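Local coordinates for putative exported protein (Bacteroides fragilis, PDB 3FZX) that is of unknown function but binds calcium ions and, with a fold related to that of the LolA and LolB lipoprotein carriers, may bind a lipid-like ligand, at residues T63-Q68 against V99-D104; V85-T90 against S209-E214; E154-P159 against F163-V168; G185-W188 against G194-R197. All blocks are in the same frame, centred on the assembly; numbering follows the deposited sequence. Where two conformers were deposited one is given.

Interaction 1. Residues T63-Q68 against V99-D104; sequences TLNSGQ and VYMMGD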
# COMPACT_ATOMS: atom_id res chain seq x y z
N THR A 63 17.51 16.87 7.71
CA THR A 63 16.65 15.84 7.12
C THR A 63 17.14 14.45 7.50
O THR A 63 18.31 14.20 7.39
CB THR A 63 16.63 15.94 5.59
OG1 THR A 63 16.06 17.20 5.21
CG2 THR A 63 15.80 14.84 4.98
N LEU A 64 16.24 13.60 7.97
CA LEU A 64 16.53 12.22 8.32
C LEU A 64 16.06 11.26 7.21
O LEU A 64 16.68 10.25 6.93
CB LEU A 64 15.85 11.84 9.64
CG LEU A 64 16.16 12.71 10.88
CD1 LEU A 64 15.45 12.14 12.09
CD2 LEU A 64 17.66 12.82 11.17
N ASN A 65 14.95 11.59 6.57
CA ASN A 65 14.34 10.71 5.60
C ASN A 65 13.33 11.51 4.79
O ASN A 65 12.66 12.38 5.35
CB ASN A 65 13.58 9.61 6.36
CG ASN A 65 13.25 8.41 5.49
OD1 ASN A 65 12.11 8.20 5.14
ND2 ASN A 65 14.25 7.60 5.17
N SER A 66 13.23 11.22 3.50
CA SER A 66 12.16 11.74 2.66
C SER A 66 11.73 10.76 1.59
O SER A 66 12.47 9.87 1.17
CB SER A 66 12.50 13.09 2.05
OG SER A 66 13.79 13.12 1.53
N GLY A 67 10.47 10.90 1.20
CA GLY A 67 9.86 10.03 0.22
C GLY A 67 8.55 10.60 -0.25
O GLY A 67 8.30 11.82 -0.14
N GLN A 68 7.74 9.74 -0.83
CA GLN A 68 6.44 10.12 -1.31
C GLN A 68 5.45 9.24 -0.63
O GLN A 68 5.77 8.15 -0.18
CB GLN A 68 6.33 9.96 -2.81
CG GLN A 68 7.22 10.92 -3.56
CD GLN A 68 6.79 11.09 -5.01
OE1 GLN A 68 6.63 12.20 -5.49
NE2 GLN A 68 6.57 9.97 -5.70
N VAL A 99 16.99 4.43 4.71
CA VAL A 99 15.85 3.71 5.26
C VAL A 99 14.64 3.89 4.36
O VAL A 99 14.33 4.97 3.92
CB VAL A 99 15.50 4.15 6.71
CG1 VAL A 99 14.10 3.72 7.10
CG2 VAL A 99 16.53 3.59 7.70
N TYR A 100 13.95 2.79 4.11
CA TYR A 100 12.73 2.78 3.32
C TYR A 100 11.66 2.16 4.16
O TYR A 100 11.93 1.50 5.15
CB TYR A 100 12.94 1.95 2.05
CG TYR A 100 13.94 2.65 1.17
CD1 TYR A 100 13.54 3.71 0.34
CD2 TYR A 100 15.28 2.32 1.22
CE1 TYR A 100 14.46 4.40 -0.45
CE2 TYR A 100 16.21 3.00 0.42
CZ TYR A 100 15.79 4.03 -0.40
OH TYR A 100 16.70 4.70 -1.17
N MSE A 101 10.43 2.38 3.76
CA MSE A 101 9.30 1.89 4.50
C MSE A 101 8.16 1.49 3.57
O MSE A 101 8.05 2.01 2.47
CB MSE A 101 8.87 2.91 5.54
CG MSE A 101 8.60 4.26 4.99
SE MSE A 101 8.29 5.53 6.42
CE MSE A 101 10.10 6.28 6.65
N MSE A 102 7.39 0.50 4.01
CA MSE A 102 6.24 0.00 3.27
C MSE A 102 5.17 -0.35 4.29
O MSE A 102 5.46 -0.95 5.33
CB MSE A 102 6.60 -1.25 2.46
CG MSE A 102 7.72 -1.09 1.43
SE MSE A 102 7.18 -0.48 -0.35
CE MSE A 102 6.65 1.37 0.01
N GLY A 103 3.93 0.02 3.99
CA GLY A 103 2.81 -0.30 4.82
C GLY A 103 1.55 -0.43 4.00
O GLY A 103 1.54 -0.15 2.82
N ASP A 104 0.48 -0.85 4.65
CA ASP A 104 -0.84 -0.84 4.05
C ASP A 104 -1.31 0.59 3.87
O ASP A 104 -0.80 1.51 4.53
CB ASP A 104 -1.83 -1.51 5.00
CG ASP A 104 -1.47 -2.94 5.28
OD1 ASP A 104 -1.82 -3.78 4.39
OD2 ASP A 104 -0.81 -3.20 6.33

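Interaction 2. Residues V85-T90 against S209-E214; sequences VATFPT and SYSVLE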
# COMPACT_ATOMS: atom_id res chain seq x y z
N VAL A 85 2.46 6.83 11.61
CA VAL A 85 2.93 5.92 12.67
C VAL A 85 4.48 5.89 12.69
O VAL A 85 5.05 5.45 13.67
CB VAL A 85 2.34 4.47 12.57
CG1 VAL A 85 0.86 4.49 12.17
CG2 VAL A 85 3.13 3.60 11.62
N ALA A 86 5.15 6.35 11.62
CA ALA A 86 6.61 6.56 11.66
C ALA A 86 7.03 7.69 12.63
O ALA A 86 8.23 7.82 12.92
CB ALA A 86 7.19 6.83 10.26
N THR A 87 6.08 8.47 13.15
CA THR A 87 6.43 9.45 14.18
C THR A 87 6.63 8.79 15.54
O THR A 87 6.92 9.48 16.50
CB THR A 87 5.43 10.62 14.32
OG1 THR A 87 4.26 10.19 15.03
CG2 THR A 87 5.04 11.17 12.97
N PHE A 88 6.51 7.47 15.64
CA PHE A 88 6.85 6.79 16.90
C PHE A 88 8.36 6.92 17.11
O PHE A 88 9.11 6.89 16.15
CB PHE A 88 6.42 5.32 16.85
CG PHE A 88 4.90 5.10 16.80
CD1 PHE A 88 3.99 6.17 16.70
CD2 PHE A 88 4.39 3.80 16.81
CE1 PHE A 88 2.61 5.93 16.65
CE2 PHE A 88 3.01 3.56 16.75
CZ PHE A 88 2.12 4.63 16.66
N PRO A 89 8.83 7.10 18.36
CA PRO A 89 10.26 7.32 18.59
C PRO A 89 11.22 6.25 18.04
O PRO A 89 12.30 6.59 17.53
CB PRO A 89 10.36 7.37 20.12
CG PRO A 89 9.06 7.89 20.55
CD PRO A 89 8.05 7.31 19.60
N THR A 90 10.84 4.98 18.15
CA THR A 90 11.64 3.86 17.62
C THR A 90 11.87 4.07 16.14
O THR A 90 12.97 3.89 15.65
CB THR A 90 10.97 2.48 17.88
OG1 THR A 90 10.81 2.30 19.29
CG2 THR A 90 11.79 1.31 17.33
N SER A 209 5.36 9.67 24.11
CA SER A 209 5.60 10.70 23.11
C SER A 209 4.28 11.22 22.61
O SER A 209 3.19 10.69 22.93
CB SER A 209 6.38 10.13 21.92
OG SER A 209 5.79 8.92 21.46
N TYR A 210 4.37 12.30 21.84
CA TYR A 210 3.20 12.86 21.22
C TYR A 210 3.61 13.80 20.09
O TYR A 210 4.78 14.28 20.04
CB TYR A 210 2.31 13.55 22.24
CG TYR A 210 2.90 14.76 22.91
CD1 TYR A 210 3.73 14.63 24.02
CD2 TYR A 210 2.59 16.05 22.46
CE1 TYR A 210 4.25 15.72 24.64
CE2 TYR A 210 3.13 17.18 23.09
CZ TYR A 210 3.95 16.98 24.17
OH TYR A 210 4.50 18.02 24.81
N SER A 211 2.67 14.05 19.20
CA SER A 211 2.87 14.98 18.11
C SER A 211 1.65 15.89 17.98
O SER A 211 0.54 15.50 18.36
CB SER A 211 3.16 14.22 16.82
OG SER A 211 1.98 13.66 16.28
N VAL A 212 1.87 17.12 17.50
CA VAL A 212 0.85 18.14 17.37
C VAL A 212 1.08 18.91 16.07
O VAL A 212 2.21 19.29 15.73
CB VAL A 212 0.89 19.16 18.56
CG1 VAL A 212 -0.30 20.13 18.50
CG2 VAL A 212 0.92 18.42 19.90
N LEU A 213 0.01 19.14 15.33
CA LEU A 213 0.01 19.98 14.14
C LEU A 213 0.59 21.34 14.51
O LEU A 213 0.17 21.96 15.48
CB LEU A 213 -1.42 20.16 13.62
CG LEU A 213 -1.61 21.02 12.35
CD1 LEU A 213 -0.90 20.42 11.18
CD2 LEU A 213 -3.11 21.22 12.11
N GLU A 214 1.57 21.78 13.74
CA GLU A 214 2.30 23.01 14.00
C GLU A 214 1.99 24.12 12.99
O GLU A 214 1.94 25.28 13.36
CB GLU A 214 3.81 22.68 14.02
CG GLU A 214 4.77 23.87 14.13
CD GLU A 214 4.68 24.60 15.45
OE1 GLU A 214 4.08 24.05 16.39
OE2 GLU A 214 5.25 25.71 15.56

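Interaction 3. Residues E154-P159 against F163-V168; sequences ETVNTP and FYCTKV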
# COMPACT_ATOMS: atom_id res chain seq x y z
N GLU A 154 -14.33 16.00 18.84
CA GLU A 154 -14.13 17.15 19.71
C GLU A 154 -13.16 18.11 19.06
O GLU A 154 -12.41 17.72 18.16
CB GLU A 154 -13.59 16.69 21.08
CG GLU A 154 -12.21 16.02 21.00
CD GLU A 154 -11.70 15.45 22.32
OE1 GLU A 154 -12.35 15.58 23.37
OE2 GLU A 154 -10.60 14.86 22.31
N THR A 155 -13.17 19.37 19.53
CA THR A 155 -12.21 20.38 19.09
C THR A 155 -10.86 20.15 19.78
O THR A 155 -10.82 19.80 20.97
CB THR A 155 -12.73 21.80 19.36
OG1 THR A 155 -13.83 22.03 18.49
CG2 THR A 155 -11.67 22.87 19.07
N VAL A 156 -9.79 20.29 19.01
CA VAL A 156 -8.42 20.16 19.49
C VAL A 156 -7.72 21.47 19.16
O VAL A 156 -7.79 21.94 18.03
CB VAL A 156 -7.66 19.00 18.79
CG1 VAL A 156 -6.24 18.93 19.33
CG2 VAL A 156 -8.39 17.64 18.99
N ASN A 157 -7.05 22.06 20.14
CA ASN A 157 -6.37 23.34 19.95
C ASN A 157 -4.91 23.08 19.68
O ASN A 157 -4.28 22.38 20.44
CB ASN A 157 -6.45 24.19 21.21
CG ASN A 157 -7.82 24.75 21.45
OD1 ASN A 157 -8.57 25.04 20.53
ND2 ASN A 157 -8.14 24.93 22.70
N THR A 158 -4.38 23.64 18.61
CA THR A 158 -3.00 23.41 18.25
C THR A 158 -2.35 24.75 17.86
O THR A 158 -3.05 25.78 17.71
CB THR A 158 -2.88 22.44 17.04
OG1 THR A 158 -3.13 23.16 15.83
CG2 THR A 158 -3.84 21.26 17.16
N PRO A 159 -1.00 24.74 17.68
CA PRO A 159 -0.35 25.97 17.19
C PRO A 159 -0.84 26.46 15.82
O PRO A 159 -0.78 27.66 15.55
CB PRO A 159 1.14 25.59 17.18
CG PRO A 159 1.25 24.60 18.33
CD PRO A 159 -0.03 23.79 18.25
N PHE A 163 -9.23 22.76 15.53
CA PHE A 163 -9.85 21.92 14.53
C PHE A 163 -10.79 20.89 15.17
O PHE A 163 -10.46 20.28 16.19
CB PHE A 163 -8.77 21.23 13.71
CG PHE A 163 -7.85 22.19 13.03
CD1 PHE A 163 -8.26 22.86 11.88
CD2 PHE A 163 -6.60 22.47 13.55
CE1 PHE A 163 -7.42 23.80 11.25
CE2 PHE A 163 -5.76 23.41 12.94
CZ PHE A 163 -6.16 24.06 11.79
N TYR A 164 -11.98 20.71 14.59
CA TYR A 164 -12.92 19.69 15.03
C TYR A 164 -12.42 18.38 14.47
O TYR A 164 -12.23 18.26 13.25
CB TYR A 164 -14.36 20.00 14.56
CG TYR A 164 -15.40 19.22 15.33
CD1 TYR A 164 -15.63 19.49 16.67
CD2 TYR A 164 -16.14 18.21 14.73
CE1 TYR A 164 -16.57 18.79 17.41
CE2 TYR A 164 -17.12 17.49 15.47
CZ TYR A 164 -17.32 17.81 16.81
OH TYR A 164 -18.24 17.14 17.58
N CYS A 165 -12.16 17.42 15.35
CA CYS A 165 -11.52 16.17 15.01
C CYS A 165 -12.29 14.94 15.44
O CYS A 165 -13.12 14.99 16.35
CB CYS A 165 -10.19 16.08 15.75
SG CYS A 165 -9.00 17.21 15.15
N THR A 166 -11.95 13.82 14.79
CA THR A 166 -12.35 12.50 15.26
C THR A 166 -11.19 11.93 16.07
O THR A 166 -10.04 11.96 15.62
CB THR A 166 -12.66 11.56 14.07
OG1 THR A 166 -13.87 12.00 13.47
CG2 THR A 166 -12.80 10.10 14.54
N LYS A 167 -11.50 11.44 17.27
CA LYS A 167 -10.53 10.82 18.18
C LYS A 167 -10.67 9.32 18.14
O LYS A 167 -11.75 8.78 18.31
CB LYS A 167 -10.75 11.28 19.62
CG LYS A 167 -9.71 10.72 20.61
CD LYS A 167 -9.97 11.22 22.01
CE LYS A 167 -9.06 10.55 23.03
NZ LYS A 167 -9.18 11.26 24.38
N VAL A 168 -9.54 8.66 17.92
CA VAL A 168 -9.44 7.23 17.79
C VAL A 168 -8.43 6.70 18.82
O VAL A 168 -7.48 7.39 19.17
CB VAL A 168 -8.98 6.90 16.35
CG1 VAL A 168 -8.62 5.44 16.21
CG2 VAL A 168 -10.09 7.23 15.38
O HOH W 1 -9.61 13.85 24.73

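Interaction 4. Residues G185-W188 against G194-R197; sequences GYEW and GIVR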
# COMPACT_ATOMS: atom_id res chain seq x y z
N GLY A 185 -2.26 4.03 21.82
CA GLY A 185 -2.17 5.43 21.44
C GLY A 185 -3.52 6.03 21.12
O GLY A 185 -4.51 5.32 21.05
N TYR A 186 -3.53 7.34 20.96
CA TYR A 186 -4.70 8.06 20.50
C TYR A 186 -4.29 8.91 19.32
O TYR A 186 -3.16 9.40 19.25
CB TYR A 186 -5.23 8.99 21.58
CG TYR A 186 -5.72 8.32 22.85
CD1 TYR A 186 -6.96 7.70 22.91
CD2 TYR A 186 -4.97 8.39 24.02
CE1 TYR A 186 -7.42 7.08 24.11
CE2 TYR A 186 -5.41 7.80 25.21
CZ TYR A 186 -6.63 7.16 25.24
OH TYR A 186 -7.01 6.59 26.41
N GLU A 187 -5.20 9.10 18.38
CA GLU A 187 -5.00 10.11 17.35
C GLU A 187 -6.29 10.85 17.03
O GLU A 187 -7.41 10.36 17.26
CB GLU A 187 -4.27 9.57 16.11
CG GLU A 187 -4.97 8.53 15.31
CD GLU A 187 -4.09 7.99 14.15
OE1 GLU A 187 -2.85 7.86 14.31
OE2 GLU A 187 -4.64 7.65 13.08
N TRP A 188 -6.09 12.07 16.57
CA TRP A 188 -7.14 12.98 16.29
C TRP A 188 -6.94 13.38 14.84
O TRP A 188 -5.82 13.79 14.48
CB TRP A 188 -7.05 14.20 17.17
CG TRP A 188 -7.45 14.03 18.61
CD1 TRP A 188 -8.65 14.36 19.15
CD2 TRP A 188 -6.62 13.61 19.69
NE1 TRP A 188 -8.64 14.14 20.50
CE2 TRP A 188 -7.40 13.70 20.87
CE3 TRP A 188 -5.30 13.15 19.79
CZ2 TRP A 188 -6.91 13.32 22.13
CZ3 TRP A 188 -4.81 12.79 21.04
CH2 TRP A 188 -5.61 12.88 22.20
N GLY A 194 -5.59 15.72 7.97
CA GLY A 194 -5.09 14.42 8.41
C GLY A 194 -4.94 14.47 9.91
O GLY A 194 -5.80 15.03 10.62
N ILE A 195 -3.83 13.95 10.41
CA ILE A 195 -3.56 13.86 11.84
C ILE A 195 -3.24 15.25 12.42
O ILE A 195 -2.27 15.91 12.01
CB ILE A 195 -2.36 12.90 12.17
CG1 ILE A 195 -2.53 11.51 11.52
CG2 ILE A 195 -2.12 12.82 13.69
CD1 ILE A 195 -3.88 10.87 11.72
N VAL A 196 -4.05 15.66 13.37
CA VAL A 196 -3.89 16.93 14.06
C VAL A 196 -3.08 16.73 15.34
O VAL A 196 -2.30 17.61 15.73
CB VAL A 196 -5.28 17.54 14.36
CG1 VAL A 196 -5.22 18.72 15.29
CG2 VAL A 196 -5.94 17.95 13.03
N ARG A 197 -3.27 15.59 15.99
CA ARG A 197 -2.60 15.29 17.23
C ARG A 197 -2.52 13.79 17.40
O ARG A 197 -3.41 13.07 16.92
CB ARG A 197 -3.37 15.92 18.39
CG ARG A 197 -2.76 15.65 19.77
CD ARG A 197 -3.64 16.20 20.92
NE ARG A 197 -3.00 15.90 22.20
CZ ARG A 197 -2.05 16.64 22.78
NH1 ARG A 197 -1.61 17.78 22.25
NH2 ARG A 197 -1.51 16.23 23.92

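Interaction 1. Residues T63-Q68 against V99-D104
Asn-65 belongs to a classic beta bulge, in which it and Leu-64 both face Phe-56 of strand 47-58, and its side chain reaches Val-99 and Met-101. The bulge lies near the start of strand 63-74, in the wall of the barrel. The CA atoms of Asn-65 and Val-99 are 7.2 Å apart, too far for backbone pairing, so the link depends on a side chain. Asn-65 holds its CG trans to its own backbone N (chi1 -163°), which carries the amide toward the other strand. There ND2 donates to Val-99 O at 2.9 Å, with an N-H...O angle of 158°. The acceptor lies in the plane of the amide, while the donor is tilted from the plane of the Val-99 carbonyl. ND2 also donates to Asn-96 O, so two backbone carbonyls share one amino group and fix the rotation of the amide. Asparagine suits the place because it is short and its amino group can serve both oxygens. Its other end is less well served: Asn-65 OD1 is buried and finds no hydrogen-bonding partner, and the terminal methyl CE of Met-101, a selenomethionine, approaches it from the opposite direction to 3.2 Å. The Met-101 chain bends at its last torsion to bring CE there. In the order of the sheet strand 77-81 comes between strands 63-74 and 99-107, yet here Asn-65 reaches segment 99-104 directly; strand 47-58 pairs with segment 63-68 and strand 127-133 with segment 99-104. Met-95, just after helix 89-94, packs on both Asn-65 and Met-101.

Interaction 2. Residues V85-T90 against S209-E214
Van der Waals contact is made by Pro-89 and Ser-209. The CD of Pro-89 rests 3.3 Å from OG of Ser-209, and CG of the same ring is 3.8 Å from Ser-209 CB, so the pyrrolidine edge leans on the small hydroxymethyl group. Serine leaves room for the ring, and chi1 of 49° sets OG between its own backbone N and carbonyl carbon, on the side of the proline. Proline in turn fits the first turn of helix 89-94, where no backbone N-H is needed for a helical bond. Phe-88 takes the N-cap position just before it, following a 3-10 turn closed by Phe-88 N to Val-85 O at 3.2 Å. In LolA and LolB a curved antiparallel sheet forms an incomplete barrel with helices against its inner side; the start of helix 89-94, at Pro-89, meets strand 207-217 in a way consistent with kinship to them.

No hydrogen bond crosses between the two segments; their hydroxyls are bonded to other residues. Thr-87 OG1 and Ser-211 OG stay 4.3 Å apart, each engaged with another group: Thr-87 with Asp-84 O, Ser-211 with Ser-198 OG and Arg-21 NE. Ser-209 OG likewise bonds Gln-200 OE1, which satisfies the hydroxyl in its buried setting.

Interaction 3. Residues E154-P159 against F163-V168
Glu-154 with Cys-165 and Val-156 with Phe-163 form two hydrogen-bonded antiparallel pairs flanking the non-hydrogen-bonded pair Thr-155 and Tyr-164, and the N-to-C directions of the short strand segments are 118° apart, far from a flat antiparallel 180°, so the hairpin is strongly twisted here. Four N-H...O bonds join the backbones, the shortest being Cys-165 N to Glu-154 O at 2.8 Å, and the CA atoms of Thr-155 and Tyr-164 come within 4.2 Å.

On one face the Tyr-164 ring spreads over the Glu-154 backbone, with Glu-154 N above one ring face. The hydroxyl of Thr-155 meets the ring edge instead, OG1 lying 3.6 Å from Tyr-164 CD1 and in the ring plane. The phenol OH continues to Thr-153 OG1. On the other face Val-156 CG2 touches Cys-165 SG at 3.9 Å, two compact apolar groups suited to a buried layer. Nearer the turn, Thr-158 OG1, bonded to Gly-161 O, lies at the edge of the Phe-163 ring.

Glu-154 and Lys-167 meet through water. Lys-167 is extended, with CG trans to its backbone N (chi1 -177°), which brings NZ out to the water. Glu-154 OE2 accepts from the water at 2.8 Å. The same water accepts from Lys-167 NZ at 2.6 Å. OE2 and NZ are 4.4 Å apart, beyond a salt bridge. OE2 accepts a second hydrogen bond, from Trp-188 NE1, while the Lys-167 ammonium makes a cation-pi contact with Tyr-186. With two donors on one oxygen and a cation nearby, the ionised carboxylate of Glu-154 is probably stabilised.

Interaction 4. Residues G185-W188 against G194-R197
The carbonyl oxygen of Trp-188 is gripped by two successive N-H groups of the facing strand: Val-196 N at 2.8 Å (N-H...O angle 161°) and, more weakly, Arg-197 N at 3.5 Å. The CA of Ile-195 adds a C-H...O contact to the same oxygen. In return Trp-188 N donates to Arg-197 O at 2.9 Å, and Glu-187 CA makes a C-H...O contact with that oxygen too.

Two residues, Val-196 and Arg-197, thus oppose the single Trp-188, which defines a classic beta bulge. It falls in the hairpin of strands 180-190 and 194-202, where the chain turns a corner at Val-196.

Within the bulge the side chains of Arg-197 and Trp-188 run side by side in the same direction. The arginine chain is extended, with CG trans to its backbone N (chi1 179°), and its methylenes lie along the indole. Arg-197 CD sits over the face of the six-membered ring, 3.9 Å from the centroid, a CH-pi contact. The guanidinium stands at 71° to the ring plane and turns its edge toward Trp-188 CH2; NH2 goes on to a salt bridge with Glu-199. Arginine serves both needs, an apolar stem for the aromatic face and a charge at the end.

Across the bend, the CD1 methyl of Ile-195 approaches Glu-187 OE2 at 3.6 Å, the acid being held by Tyr-108 OH. Gly-194 adopts backbone angles at which a CB would collide with the preceding carbonyl oxygen.

How the interactions relate
Interactions 2, 3 and 4 form one connected region of the barrel, with centres of 3 and 4 about 8 Å apart. Val-168 N lies 2.8 Å from Glu-187 O, probably a hydrogen bond joining 3 to 4, and Leu-213 N is likewise 2.8 Å from Val-196 O, joining 4 to 2. Leu-213 CD2 also packs on Phe-163 CE2 at 3.5 Å, bringing 2 against 3. Interaction 1 lies across the chain from 3, about 15 Å away between nearest atoms, and reaches the cluster through 2, where Met-101 SE lies 4.2 Å from Ala-86 CB. Calcium, held by Gly-119, Asp-121 and Asp-122, is about 13 Å from the Tyr-186 side chain of interaction 4.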